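PDB 5J90: RagB/SusD domain protein from Flavobacterium johnsoniae, which binds chitin as a SusD-like protein encoded in a polysaccharide utilization locus, probably holding chitin chains at the outer membrane for uptake. Local coordinates for residues K216-L221 with R498-V503; K123-H128 with R207-M212; R339-L344 with K419-K424; E225-V230 with W347-T352. One frame throughout, in Å; residues are numbered along the deposited sequence.

Contact 1 (K216-L221 with R498-V503). With EDO (1,2-ethanediol), chain E.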
loop_
_atom_site.group_PDB
_atom_site.type_symbol
_atom_site.label_atom_id
_atom_site.label_comp_id
_atom_site.label_asym_id
_atom_site.label_seq_id
_atom_site.Cartn_x
_atom_site.Cartn_y
_atom_site.Cartn_z
ATOM N N LYS A 216 -5.352 -8.367 3.301
ATOM C CA LYS A 216 -4.203 -8.124 2.418
ATOM C C LYS A 216 -3.072 -7.392 3.124
ATOM O O LYS A 216 -1.902 -7.630 2.823
ATOM C CB LYS A 216 -4.608 -7.379 1.127
ATOM C CG LYS A 216 -5.702 -8.088 0.337
ATOM C CD LYS A 216 -5.704 -7.804 -1.171
ATOM C CE LYS A 216 -5.870 -6.349 -1.480
ATOM N NZ LYS A 216 -6.084 -6.161 -2.961
ATOM N N VAL A 217 -3.393 -6.495 4.049
ATOM C CA VAL A 217 -2.362 -5.698 4.704
ATOM C C VAL A 217 -1.803 -6.393 5.954
ATOM O O VAL A 217 -0.614 -6.283 6.257
ATOM C CB VAL A 217 -2.881 -4.262 5.026
ATOM C CG1 VAL A 217 -3.950 -4.288 6.109
ATOM C CG2 VAL A 217 -1.731 -3.349 5.437
ATOM N N LYS A 218 -2.652 -7.119 6.678
ATOM C CA LYS A 218 -2.258 -7.799 7.910
ATOM C C LYS A 218 -2.969 -9.151 8.005
ATOM O O LYS A 218 -3.865 -9.327 8.840
ATOM C CB LYS A 218 -2.658 -6.974 9.143
ATOM C CG LYS A 218 -1.648 -5.961 9.684
ATOM C CD LYS A 218 -2.131 -5.437 11.050
ATOM C CE LYS A 218 -1.298 -4.275 11.597
ATOM N NZ LYS A 218 -1.852 -3.779 12.909
ATOM N N PRO A 219 -2.589 -10.116 7.154
ATOM C CA PRO A 219 -3.294 -11.404 7.186
ATOM C C PRO A 219 -3.243 -12.113 8.538
ATOM O O PRO A 219 -4.191 -12.836 8.845
ATOM C CB PRO A 219 -2.589 -12.241 6.109
ATOM C CG PRO A 219 -1.290 -11.548 5.867
ATOM C CD PRO A 219 -1.551 -10.080 6.108
ATOM N N ALA A 220 -2.190 -11.924 9.324
ATOM C CA ALA A 220 -2.134 -12.560 10.639
ATOM C C ALA A 220 -3.200 -12.011 11.586
ATOM O O ALA A 220 -3.878 -12.772 12.271
ATOM C CB ALA A 220 -0.728 -12.434 11.264
ATOM N N LEU A 221 -3.361 -10.692 11.619
ATOM C CA LEU A 221 -4.367 -10.088 12.485
ATOM C C LEU A 221 -5.769 -10.364 11.955
ATOM O O LEU A 221 -6.695 -10.583 12.734
ATOM C CB LEU A 221 -4.152 -8.582 12.612
ATOM C CG LEU A 221 -5.101 -7.868 13.582
ATOM C CD1 LEU A 221 -4.956 -8.433 14.989
ATOM C CD2 LEU A 221 -4.834 -6.364 13.582
ATOM N N ARG A 498 -4.186 5.078 -2.001
ATOM C CA ARG A 498 -4.777 3.937 -1.294
ATOM C C ARG A 498 -4.673 4.054 0.218
ATOM O O ARG A 498 -3.602 4.369 0.757
ATOM C CB ARG A 498 -4.112 2.637 -1.757
ATOM C CG ARG A 498 -4.546 2.221 -3.143
ATOM C CD ARG A 498 -3.601 1.183 -3.761
ATOM N NE ARG A 498 -4.131 0.771 -5.056
ATOM C CZ ARG A 498 -4.948 -0.260 -5.244
ATOM N NH1 ARG A 498 -5.299 -1.025 -4.219
ATOM N NH2 ARG A 498 -5.403 -0.526 -6.469
ATOM N N VAL A 499 -5.787 3.816 0.903
ATOM C CA VAL A 499 -5.771 3.724 2.364
ATOM C C VAL A 499 -5.007 2.466 2.788
ATOM O O VAL A 499 -4.766 1.562 1.973
ATOM C CB VAL A 499 -7.188 3.742 3.000
ATOM C CG1 VAL A 499 -7.956 4.981 2.548
ATOM C CG2 VAL A 499 -7.977 2.468 2.674
ATOM N N TRP A 500 -4.620 2.415 4.059
ATOM C CA TRP A 500 -3.794 1.333 4.596
ATOM C C TRP A 500 -4.259 -0.087 4.251
ATOM O O TRP A 500 -3.439 -0.907 3.816
ATOM C CB TRP A 500 -3.638 1.552 6.105
ATOM C CG TRP A 500 -3.131 0.407 6.929
ATOM C CD1 TRP A 500 -1.832 0.014 7.101
ATOM C CD2 TRP A 500 -3.926 -0.467 7.741
ATOM N NE1 TRP A 500 -1.775 -1.063 7.964
ATOM C CE2 TRP A 500 -3.048 -1.377 8.369
ATOM C CE3 TRP A 500 -5.297 -0.570 7.995
ATOM C CZ2 TRP A 500 -3.502 -2.381 9.230
ATOM C CZ3 TRP A 500 -5.746 -1.564 8.844
ATOM C CH2 TRP A 500 -4.851 -2.457 9.456
ATOM N N TRP A 501 -5.544 -0.409 4.418
ATOM C CA TRP A 501 -5.961 -1.788 4.118
ATOM C C TRP A 501 -6.047 -2.077 2.619
ATOM O O TRP A 501 -6.053 -3.240 2.216
ATOM C CB TRP A 501 -7.262 -2.210 4.837
ATOM C CG TRP A 501 -8.479 -1.338 4.590
ATOM C CD1 TRP A 501 -9.054 -0.497 5.504
ATOM C CD2 TRP A 501 -9.287 -1.251 3.399
ATOM N NE1 TRP A 501 -10.155 0.126 4.955
ATOM C CE2 TRP A 501 -10.327 -0.320 3.667
ATOM C CE3 TRP A 501 -9.252 -1.872 2.144
ATOM C CZ2 TRP A 501 -11.300 0.022 2.717
ATOM C CZ3 TRP A 501 -10.223 -1.533 1.201
ATOM C CH2 TRP A 501 -11.231 -0.587 1.493
ATOM N N ASP A 502 -6.099 -1.030 1.798
ATOM C CA ASP A 502 -6.293 -1.164 0.353
ATOM C C ASP A 502 -4.958 -1.299 -0.367
ATOM O O ASP A 502 -4.691 -0.626 -1.359
ATOM C CB ASP A 502 -7.077 0.061 -0.161
ATOM C CG ASP A 502 -7.579 -0.094 -1.584
ATOM O OD1 ASP A 502 -7.706 -1.248 -2.049
ATOM O OD2 ASP A 502 -7.864 0.957 -2.216
ATOM N N VAL A 503 -4.116 -2.189 0.137
ATOM C CA VAL A 503 -2.766 -2.332 -0.396
ATOM C C VAL A 503 -2.796 -2.909 -1.811
ATOM O O VAL A 503 -3.648 -3.741 -2.150
ATOM C CB VAL A 503 -1.904 -3.195 0.561
ATOM C CG1 VAL A 503 -2.503 -4.551 0.740
ATOM C CG2 VAL A 503 -0.458 -3.293 0.078
HETATM C C1 EDO E . -4.994 -5.287 -6.745
HETATM O O1 EDO E . -5.200 -5.136 -8.164
HETATM C C2 EDO E . -5.095 -3.939 -6.046
HETATM O O2 EDO E . -6.323 -3.257 -6.350
HETATM O O HOH W 1 -6.442 -5.692 3.398
HETATM O O HOH W 2 -6.560 -3.544 -2.750
#
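One face of the Trp500 indole is covered by Val217, while the aliphatic chain of Lys218 passes the ring's edge. Val217 CG2, anti to the backbone N, stands 3.7 Å from the centroid of the five-membered ring and 25° off its normal, a CH-pi contact. Between them the two branches span both rings, CG1 sitting toward the rim of the six-membered one, 3.7 Å from Trp500 CZ2. At the edge, Lys218 CE comes within 3.7 Å of Trp500 CZ2, and the amine beyond pairs with Glu155. Val499 CG2 lies over the centre of one Trp501 face. The Arg498 guanidinium has a water in plane at its edge and, also at the edge, ethanediol O2, 2.9 Å from NH2. The type I turn Val499-Asp502 is closed by Asp502 N to Val499 O; Arg498 braces its end, NH1 donating to Asp502 O at 166° and salt-bridging Asp502 OD1. Val503 CG1 packs on Lys216 CB (3.5 Å) and meets Val503 of the second subunit. Direct contacts between the segments are thus van der Waals and CH-pi, while waters join Lys216 N to Trp501 O and Lys216 NZ, which also donates to Arg441 O, to Asp502 OD1; this carboxylate, paired with Arg466 too, probably offsets nearby positive charge.

Contact 2 (K123-H128 with R207-M212)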
loop_
_atom_site.group_PDB
_atom_site.type_symbol
_atom_site.label_atom_id
_atom_site.label_comp_id
_atom_site.label_asym_id
_atom_site.label_seq_id
_atom_site.Cartn_x
_atom_site.Cartn_y
_atom_site.Cartn_z
ATOM N N LYS A 123 -20.612 2.926 17.856
ATOM C CA LYS A 123 -19.479 3.757 17.472
ATOM C C LYS A 123 -18.679 3.088 16.354
ATOM O O LYS A 123 -18.383 3.721 15.332
ATOM C CB LYS A 123 -18.576 4.003 18.678
ATOM C CG LYS A 123 -17.375 4.901 18.412
ATOM C CD LYS A 123 -16.435 4.855 19.611
ATOM C CE LYS A 123 -15.285 5.856 19.484
ATOM N NZ LYS A 123 -14.315 5.686 20.593
ATOM N N VAL A 124 -18.339 1.816 16.541
ATOM C CA VAL A 124 -17.557 1.110 15.536
ATOM C C VAL A 124 -18.378 0.948 14.246
ATOM O O VAL A 124 -17.851 1.116 13.141
ATOM C CB VAL A 124 -17.045 -0.232 16.074
ATOM C CG1 VAL A 124 -16.347 -1.022 14.964
ATOM C CG2 VAL A 124 -16.093 0.006 17.247
ATOM N N GLU A 125 -19.670 0.667 14.375
ATOM C CA GLU A 125 -20.519 0.556 13.191
ATOM C C GLU A 125 -20.513 1.842 12.368
ATOM O O GLU A 125 -20.402 1.802 11.142
ATOM C CB GLU A 125 -21.949 0.170 13.582
ATOM C CG GLU A 125 -22.987 0.362 12.473
ATOM C CD GLU A 125 -22.702 -0.405 11.180
ATOM O OE1 GLU A 125 -21.854 -1.336 11.162
ATOM O OE2 GLU A 125 -23.348 -0.057 10.159
ATOM N N GLY A 126 -20.615 2.993 13.025
ATOM C CA GLY A 126 -20.596 4.243 12.286
ATOM C C GLY A 126 -19.205 4.665 11.841
ATOM O O GLY A 126 -19.013 5.138 10.708
ATOM N N MET A 127 -18.220 4.511 12.717
ATOM C CA MET A 127 -16.899 5.067 12.427
ATOM C C MET A 127 -15.998 4.215 11.526
ATOM O O MET A 127 -15.102 4.765 10.876
ATOM C CB MET A 127 -16.180 5.501 13.714
ATOM C CG MET A 127 -16.969 6.546 14.530
ATOM S SD MET A 127 -17.420 8.046 13.614
ATOM C CE MET A 127 -15.805 8.769 13.332
ATOM N N HIS A 128 -16.227 2.900 11.446
ATOM C CA HIS A 128 -15.445 2.125 10.474
ATOM C C HIS A 128 -15.735 2.619 9.056
ATOM O O HIS A 128 -14.847 2.653 8.202
ATOM C CB HIS A 128 -15.632 0.595 10.607
ATOM C CG HIS A 128 -16.840 0.052 9.894
ATOM N ND1 HIS A 128 -18.106 0.074 10.445
ATOM C CD2 HIS A 128 -16.975 -0.516 8.670
ATOM C CE1 HIS A 128 -18.965 -0.467 9.594
ATOM N NE2 HIS A 128 -18.304 -0.835 8.511
ATOM N N ARG A 207 -16.909 -7.533 13.835
ATOM C CA ARG A 207 -15.500 -7.903 13.946
ATOM C C ARG A 207 -15.048 -8.726 12.735
ATOM O O ARG A 207 -13.974 -8.500 12.191
ATOM C CB ARG A 207 -15.223 -8.704 15.226
ATOM C CG ARG A 207 -13.736 -9.045 15.377
ATOM C CD ARG A 207 -13.433 -10.050 16.503
ATOM N NE ARG A 207 -14.056 -9.672 17.766
ATOM C CZ ARG A 207 -13.644 -8.691 18.563
ATOM N NH1 ARG A 207 -12.580 -7.954 18.251
ATOM N NH2 ARG A 207 -14.324 -8.434 19.681
ATOM N N LEU A 208 -15.869 -9.688 12.322
ATOM C CA LEU A 208 -15.531 -10.512 11.170
ATOM C C LEU A 208 -15.403 -9.687 9.888
ATOM O O LEU A 208 -14.470 -9.899 9.098
ATOM C CB LEU A 208 -16.555 -11.650 11.010
ATOM C CG LEU A 208 -16.338 -12.637 9.857
ATOM C CD1 LEU A 208 -14.986 -13.352 9.978
ATOM C CD2 LEU A 208 -17.480 -13.650 9.811
ATOM N N ARG A 209 -16.314 -8.734 9.685
ATOM C CA ARG A 209 -16.207 -7.816 8.557
ATOM C C ARG A 209 -14.881 -7.051 8.586
ATOM O O ARG A 209 -14.179 -6.970 7.574
ATOM C CB ARG A 209 -17.384 -6.831 8.560
ATOM C CG ARG A 209 -17.220 -5.713 7.532
ATOM C CD ARG A 209 -18.247 -4.600 7.703
ATOM N NE ARG A 209 -19.563 -4.985 7.186
ATOM C CZ ARG A 209 -20.616 -4.179 7.200
ATOM N NH1 ARG A 209 -20.507 -2.960 7.713
ATOM N NH2 ARG A 209 -21.780 -4.593 6.710
ATOM N N LEU A 210 -14.551 -6.483 9.739
ATOM C CA LEU A 210 -13.330 -5.678 9.855
ATOM C C LEU A 210 -12.075 -6.540 9.693
ATOM O O LEU A 210 -11.069 -6.100 9.114
ATOM C CB LEU A 210 -13.302 -4.910 11.180
ATOM C CG LEU A 210 -14.429 -3.894 11.362
ATOM C CD1 LEU A 210 -14.321 -3.228 12.729
ATOM C CD2 LEU A 210 -14.460 -2.866 10.246
ATOM N N ALA A 211 -12.145 -7.778 10.176
ATOM C CA ALA A 211 -11.042 -8.714 10.021
ATOM C C ALA A 211 -10.778 -9.032 8.546
ATOM O O ALA A 211 -9.637 -8.978 8.083
ATOM C CB ALA A 211 -11.321 -9.981 10.815
ATOM N N MET A 212 -11.826 -9.335 7.784
ATOM C CA MET A 212 -11.618 -9.663 6.383
ATOM C C MET A 212 -11.121 -8.443 5.614
ATOM O O MET A 212 -10.331 -8.578 4.677
ATOM C CB MET A 212 -12.892 -10.237 5.747
ATOM C CG MET A 212 -12.611 -11.122 4.536
ATOM S SD MET A 212 -11.693 -12.636 4.951
ATOM C CE MET A 212 -12.923 -13.489 5.939
HETATM O O HOH W 3 -22.870 -1.183 7.783
#
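The helical segments 123-128 and 207-212 run in roughly the same direction, 32° apart, with axes 11.8 Å from each other at closest approach. They belong to the helical core of the SusD-like fold, whose family is related to tetratricopeptide-repeat proteins, and side chains bridge the wide gap. Leu210 reaches across with both methyls: CD1 meets Val124 CG1 at 3.7 Å, and CD2 rests against His128 CB. Beside this apolar patch, Arg209 NH1 donates to His128 NE2 over 3.2 Å, bent to 145° and tilted from the imidazole plane. His128 CG lies between the backbone N and the carbonyl carbon (chi1 84°), and ND1 donates to Val124 O at 2.9 Å; that carbonyl also accepts from His128 N, the two donors approaching from opposite faces of its plane. An alanine in place of His128 would probably leave Arg209 NH1 without this acceptor and open a gap beside Leu210 CD2. The same guanidinium forms a salt bridge through NH2 with Glu334 on helix 332-344. Glu125 OE1 lies well outside the guanidinium plane, but OE2 accepts at 2.7 Å from a water that in turn accepts from Arg209 NH1.

Contact 3 (R339-L344 with K419-K424)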
loop_
_atom_site.group_PDB
_atom_site.type_symbol
_atom_site.label_atom_id
_atom_site.label_comp_id
_atom_site.label_asym_id
_atom_site.label_seq_id
_atom_site.Cartn_x
_atom_site.Cartn_y
_atom_site.Cartn_z
ATOM N N ARG A 339 -17.775 -15.862 6.151
ATOM C CA ARG A 339 -17.295 -17.180 6.561
ATOM C C ARG A 339 -16.843 -18.014 5.364
ATOM O O ARG A 339 -15.849 -18.737 5.458
ATOM C CB ARG A 339 -18.358 -17.922 7.372
ATOM C CG ARG A 339 -18.626 -17.313 8.751
ATOM C CD ARG A 339 -19.937 -17.848 9.340
ATOM N NE ARG A 339 -19.822 -19.253 9.679
ATOM C CZ ARG A 339 -20.844 -20.086 9.854
ATOM N NH1 ARG A 339 -22.113 -19.698 9.704
ATOM N NH2 ARG A 339 -20.588 -21.336 10.175
ATOM N N ALA A 340 -17.544 -17.903 4.238
ATOM C CA ALA A 340 -17.158 -18.624 3.029
ATOM C C ALA A 340 -15.760 -18.219 2.577
ATOM O O ALA A 340 -14.925 -19.074 2.269
ATOM C CB ALA A 340 -18.176 -18.404 1.908
ATOM N N GLU A 341 -15.492 -16.914 2.537
ATOM C CA GLU A 341 -14.162 -16.450 2.176
ATOM C C GLU A 341 -13.122 -16.906 3.209
ATOM O O GLU A 341 -12.018 -17.327 2.845
ATOM C CB GLU A 341 -14.134 -14.931 2.038
ATOM C CG GLU A 341 -12.721 -14.442 1.734
ATOM C CD GLU A 341 -12.612 -12.962 1.430
ATOM O OE1 GLU A 341 -13.635 -12.248 1.374
ATOM O OE2 GLU A 341 -11.459 -12.519 1.234
ATOM N N GLY A 342 -13.458 -16.823 4.493
ATOM C CA GLY A 342 -12.574 -17.315 5.537
ATOM C C GLY A 342 -12.235 -18.783 5.335
ATOM O O GLY A 342 -11.087 -19.200 5.543
ATOM N N ALA A 343 -13.224 -19.571 4.921
ATOM C CA ALA A 343 -12.998 -20.998 4.685
ATOM C C ALA A 343 -12.059 -21.193 3.487
ATOM O O ALA A 343 -11.178 -22.062 3.516
ATOM C CB ALA A 343 -14.320 -21.704 4.456
ATOM N N LEU A 344 -12.217 -20.386 2.442
ATOM C CA LEU A 344 -11.277 -20.418 1.322
ATOM C C LEU A 344 -9.848 -20.210 1.788
ATOM O O LEU A 344 -8.906 -20.774 1.223
ATOM C CB LEU A 344 -11.592 -19.306 0.327
ATOM C CG LEU A 344 -12.595 -19.484 -0.796
ATOM C CD1 LEU A 344 -12.364 -18.374 -1.819
ATOM C CD2 LEU A 344 -12.474 -20.869 -1.445
ATOM N N LYS A 419 -17.084 -15.557 -7.144
ATOM C CA LYS A 419 -18.451 -16.031 -6.944
ATOM C C LYS A 419 -18.987 -15.546 -5.607
ATOM O O LYS A 419 -20.091 -15.003 -5.533
ATOM C CB LYS A 419 -18.512 -17.560 -7.011
ATOM C CG LYS A 419 -18.351 -18.115 -8.424
ATOM C CD LYS A 419 -18.230 -19.632 -8.386
ATOM C CE LYS A 419 -17.953 -20.201 -9.776
ATOM N NZ LYS A 419 -19.175 -20.229 -10.641
ATOM N N ILE A 420 -18.207 -15.748 -4.550
ATOM C CA ILE A 420 -18.612 -15.325 -3.213
ATOM C C ILE A 420 -18.918 -13.827 -3.144
ATOM O O ILE A 420 -19.976 -13.411 -2.651
ATOM C CB ILE A 420 -17.531 -15.692 -2.179
ATOM C CG1 ILE A 420 -17.470 -17.213 -2.018
ATOM C CG2 ILE A 420 -17.815 -15.021 -0.845
ATOM C CD1 ILE A 420 -16.220 -17.709 -1.285
ATOM N N ILE A 421 -18.003 -13.013 -3.654
ATOM C CA ILE A 421 -18.183 -11.566 -3.573
ATOM C C ILE A 421 -19.329 -11.094 -4.479
ATOM O O ILE A 421 -20.043 -10.155 -4.132
ATOM C CB ILE A 421 -16.875 -10.805 -3.887
ATOM C CG1 ILE A 421 -15.750 -11.220 -2.919
ATOM C CG2 ILE A 421 -17.106 -9.296 -3.829
ATOM C CD1 ILE A 421 -16.055 -10.977 -1.458
ATOM N N THR A 422 -19.526 -11.742 -5.628
ATOM C CA THR A 422 -20.658 -11.380 -6.491
ATOM C C THR A 422 -21.979 -11.586 -5.744
ATOM O O THR A 422 -22.843 -10.705 -5.734
ATOM C CB THR A 422 -20.665 -12.206 -7.795
ATOM O OG1 THR A 422 -19.502 -11.885 -8.566
ATOM C CG2 THR A 422 -21.910 -11.907 -8.629
ATOM N N GLN A 423 -22.119 -12.737 -5.093
ATOM C CA GLN A 423 -23.347 -13.023 -4.355
ATOM C C GLN A 423 -23.491 -12.122 -3.129
ATOM O O GLN A 423 -24.593 -11.694 -2.775
ATOM C CB GLN A 423 -23.424 -14.508 -4.009
ATOM C CG GLN A 423 -23.729 -15.356 -5.244
ATOM C CD GLN A 423 -25.047 -14.970 -5.905
ATOM O OE1 GLN A 423 -26.044 -14.705 -5.228
ATOM N NE2 GLN A 423 -25.056 -14.937 -7.238
ATOM N N LYS A 424 -22.365 -11.803 -2.503
ATOM C CA LYS A 424 -22.343 -10.884 -1.375
ATOM C C LYS A 424 -22.816 -9.493 -1.820
ATOM O O LYS A 424 -23.642 -8.845 -1.155
ATOM C CB LYS A 424 -20.906 -10.828 -0.858
ATOM C CG LYS A 424 -20.711 -10.177 0.479
ATOM C CD LYS A 424 -19.224 -10.302 0.839
ATOM C CE LYS A 424 -18.913 -9.685 2.170
ATOM N NZ LYS A 424 -17.436 -9.491 2.274
HETATM O O HOH W 4 -16.255 -12.165 2.173
#
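An antiparallel helix pair brings Ala340, Glu341 and Leu344 of helix 332-344 against Ile420 and Ile421 of helix 413-428. The short segments run 171° apart, their axes approaching to 10.3 Å, and the nearest CA atoms, those of Glu341 and Ile420, are 7.1 Å apart. Ile420 carries most of the apolar contact. Its CG1 lies anti to the carbonyl carbon (chi1 -69°), and the terminal methyl CD1 meets three residues of the facing helix. Ala340 CB is 3.8 Å from Ile420 CD1, the Glu341 backbone N is close to the same methyl, and Leu344 arrives tip to tip, its CD1 3.9 Å from Ile420 CD1. Ala340 and Leu344 are one helical turn apart, which places both on the side facing Ile420. Antiparallel helix packing is consistent with the TPR-related scaffold of SusD-like proteins, and here it joins two helices separated in sequence by helices 353-368 and 373-378; Leu356 of the former also touches Ala340. Beside the apolar patch lies a polar one. Glu341 extends from the helix with CG anti to the backbone N (chi1 177°), and its carboxylate oxygen OE1 passes 3.9 Å from Ile421 CD1. A water donates to Glu341 OE1 at 2.7 Å and accepts from Lys424 NZ at 2.9 Å, joining opposite charges whose own atoms are not in contact. Each charge has a direct partner as well: Glu341 OE2 forms salt bridges with Arg441 and Arg345, and Lys424 NZ forms one with Asp438.

Contact 4 (E225-V230 with W347-T352)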
loop_
_atom_site.group_PDB
_atom_site.type_symbol
_atom_site.label_atom_id
_atom_site.label_comp_id
_atom_site.label_asym_id
_atom_site.label_seq_id
_atom_site.Cartn_x
_atom_site.Cartn_y
_atom_site.Cartn_z
ATOM N N GLU A 225 -8.582 -12.055 14.337
ATOM C CA GLU A 225 -9.843 -11.395 14.656
ATOM C C GLU A 225 -11.040 -12.117 14.028
ATOM O O GLU A 225 -12.100 -12.212 14.646
ATOM C CB GLU A 225 -9.790 -9.917 14.254
ATOM C CG GLU A 225 -8.778 -9.107 15.065
ATOM C CD GLU A 225 -9.152 -8.930 16.530
ATOM O OE1 GLU A 225 -10.318 -9.147 16.898
ATOM O OE2 GLU A 225 -8.267 -8.537 17.326
ATOM N N ALA A 226 -10.865 -12.676 12.834
ATOM C CA ALA A 226 -11.956 -13.418 12.188
ATOM C C ALA A 226 -12.291 -14.677 12.981
ATOM O O ALA A 226 -13.455 -15.006 13.221
ATOM C CB ALA A 226 -11.580 -13.790 10.763
ATOM N N GLU A 227 -11.254 -15.386 13.403
ATOM C CA GLU A 227 -11.483 -16.592 14.189
ATOM C C GLU A 227 -12.087 -16.281 15.564
ATOM O O GLU A 227 -12.947 -17.021 16.034
ATOM C CB GLU A 227 -10.210 -17.447 14.257
ATOM C CG GLU A 227 -9.910 -18.054 12.895
ATOM C CD GLU A 227 -8.701 -18.954 12.850
ATOM O OE1 GLU A 227 -7.788 -18.789 13.685
ATOM O OE2 GLU A 227 -8.669 -19.817 11.952
ATOM N N LYS A 228 -11.684 -15.171 16.185
ATOM C CA LYS A 228 -12.308 -14.722 17.434
ATOM C C LYS A 228 -13.818 -14.504 17.265
ATOM O O LYS A 228 -14.614 -14.896 18.124
ATOM C CB LYS A 228 -11.673 -13.409 17.922
ATOM C CG LYS A 228 -10.381 -13.553 18.698
ATOM C CD LYS A 228 -9.697 -12.187 18.933
ATOM C CE LYS A 228 -10.600 -11.200 19.648
ATOM N NZ LYS A 228 -9.911 -9.869 19.780
ATOM N N ALA A 229 -14.201 -13.872 16.161
ATOM C CA ALA A 229 -15.610 -13.564 15.901
ATOM C C ALA A 229 -16.461 -14.826 15.916
ATOM O O ALA A 229 -17.543 -14.865 16.521
ATOM C CB ALA A 229 -15.756 -12.840 14.558
ATOM N N VAL A 230 -15.957 -15.859 15.250
ATOM C CA VAL A 230 -16.684 -17.109 15.093
ATOM C C VAL A 230 -16.635 -17.928 16.382
ATOM O O VAL A 230 -17.600 -18.616 16.732
ATOM C CB VAL A 230 -16.115 -17.903 13.891
ATOM C CG1 VAL A 230 -16.669 -19.322 13.854
ATOM C CG2 VAL A 230 -16.427 -17.169 12.599
ATOM N N TRP A 347 -9.375 -20.768 7.329
ATOM C CA TRP A 347 -9.633 -20.332 8.697
ATOM C C TRP A 347 -10.769 -21.106 9.366
ATOM O O TRP A 347 -11.589 -21.726 8.684
ATOM C CB TRP A 347 -9.972 -18.840 8.712
ATOM C CG TRP A 347 -8.897 -17.944 8.181
ATOM C CD1 TRP A 347 -7.607 -18.276 7.864
ATOM C CD2 TRP A 347 -9.032 -16.548 7.904
ATOM N NE1 TRP A 347 -6.928 -17.163 7.417
ATOM C CE2 TRP A 347 -7.784 -16.092 7.430
ATOM C CE3 TRP A 347 -10.089 -15.634 8.018
ATOM C CZ2 TRP A 347 -7.567 -14.761 7.063
ATOM C CZ3 TRP A 347 -9.864 -14.310 7.657
ATOM C CH2 TRP A 347 -8.621 -13.893 7.179
ATOM N N ASN A 348 -10.830 -21.036 10.690
ATOM C CA ASN A 348 -11.829 -21.776 11.462
ATOM C C ASN A 348 -13.180 -21.083 11.443
ATOM O O ASN A 348 -13.501 -20.310 12.356
ATOM C CB ASN A 348 -11.378 -21.942 12.913
ATOM C CG ASN A 348 -10.207 -22.875 13.060
ATOM O OD1 ASN A 348 -9.916 -23.671 12.166
ATOM N ND2 ASN A 348 -9.534 -22.798 14.203
ATOM N N MET A 349 -13.967 -21.382 10.415
ATOM C CA MET A 349 -15.201 -20.646 10.148
ATOM C C MET A 349 -16.477 -21.446 10.385
ATOM O O MET A 349 -17.556 -20.875 10.405
ATOM C CB MET A 349 -15.204 -20.126 8.705
ATOM C CG MET A 349 -14.112 -19.104 8.404
ATOM S SD MET A 349 -14.417 -17.477 9.163
ATOM C CE MET A 349 -13.287 -17.513 10.556
ATOM N N GLY A 350 -16.371 -22.762 10.551
ATOM C CA GLY A 350 -17.556 -23.600 10.655
ATOM C C GLY A 350 -18.167 -23.783 9.281
ATOM O O GLY A 350 -18.940 -22.947 8.807
ATOM N N GLY A 351 -17.795 -24.860 8.613
ATOM C CA GLY A 351 -18.353 -25.182 7.323
ATOM C C GLY A 351 -17.321 -25.092 6.224
ATOM O O GLY A 351 -16.244 -24.496 6.390
ATOM N N THR A 352 -17.657 -25.687 5.089
ATOM C CA THR A 352 -16.830 -25.568 3.900
ATOM C C THR A 352 -17.195 -24.288 3.148
ATOM O O THR A 352 -18.296 -23.756 3.307
ATOM C CB THR A 352 -17.033 -26.757 2.946
ATOM O OG1 THR A 352 -18.378 -26.746 2.461
ATOM C CG2 THR A 352 -16.746 -28.086 3.655
HETATM O O HOH W 5 -12.979 -19.674 15.076
#
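This is a helix-to-loop contact near the periphery of the chain: helix 219-231 packs against the connection that follows helix 332-344 and leads into helix 353-368. The closest backbone approach, 5.9 Å between the CA atoms of Glu227 and Asn348, coincides with the direct hydrogen bond across it. Asn348 N donates to Glu227 OE2 over 2.8 Å at 163°, meeting the carboxylate on its anti side and 21° out of its plane. The Glu227 chain is extended beyond CG (chi2 -178°), and its other oxygen, OE1, pairs with Lys223 of the same helix. An alanine at Glu227 would probably leave Asn348 N without its acceptor and Lys223 without its carboxylate mate. A water provides a second polar link, donating to both Glu227 O and Asn348 O. Apolar contacts involve Ala226 and Val230, with Met349 CE between them. Ala226 CB touches the benzo part of Trp347 at CZ3, 3.6 Å away. Met349, bent at chi2 and chi3, brings its methyl CE to 3.8 Å from Val230 CG2. Separately, the Val230 CG1 methyl lies against a carbonyl oxygen, 3.6 Å from Asn348 O. Positive phi at Gly350 and Gly351 carries the loop onward to Thr352, the N-cap of helix 353-368. Asn348 itself is the centre of an inverse gamma turn, set in the loop between helices 332-344 and 353-368 of the helical SusD-like fold.

Helix 219-231 serves both contact 1 and contact 4, whose centres are 19 Å apart; Pro219 O lies 4.3 Å from Trp347 CZ2. Contact 2 is joined to contact 4 by the salt bridge Arg207 NH1 to Glu225 OE1 (2.9 Å), and to contact 3 by Met212 CG packing 3.5 Å from Glu341 OE1. Contacts 3 and 4 are the closest pair, with centres 13 Å apart, and a probable hydrogen bond runs from Arg339 NE to Met349 O. Contact 1 alone of the four touches the second subunit. Its ethanediol, held by Arg498 NH2, probably came from the crystallisation liquor and does not by itself locate a chitin site.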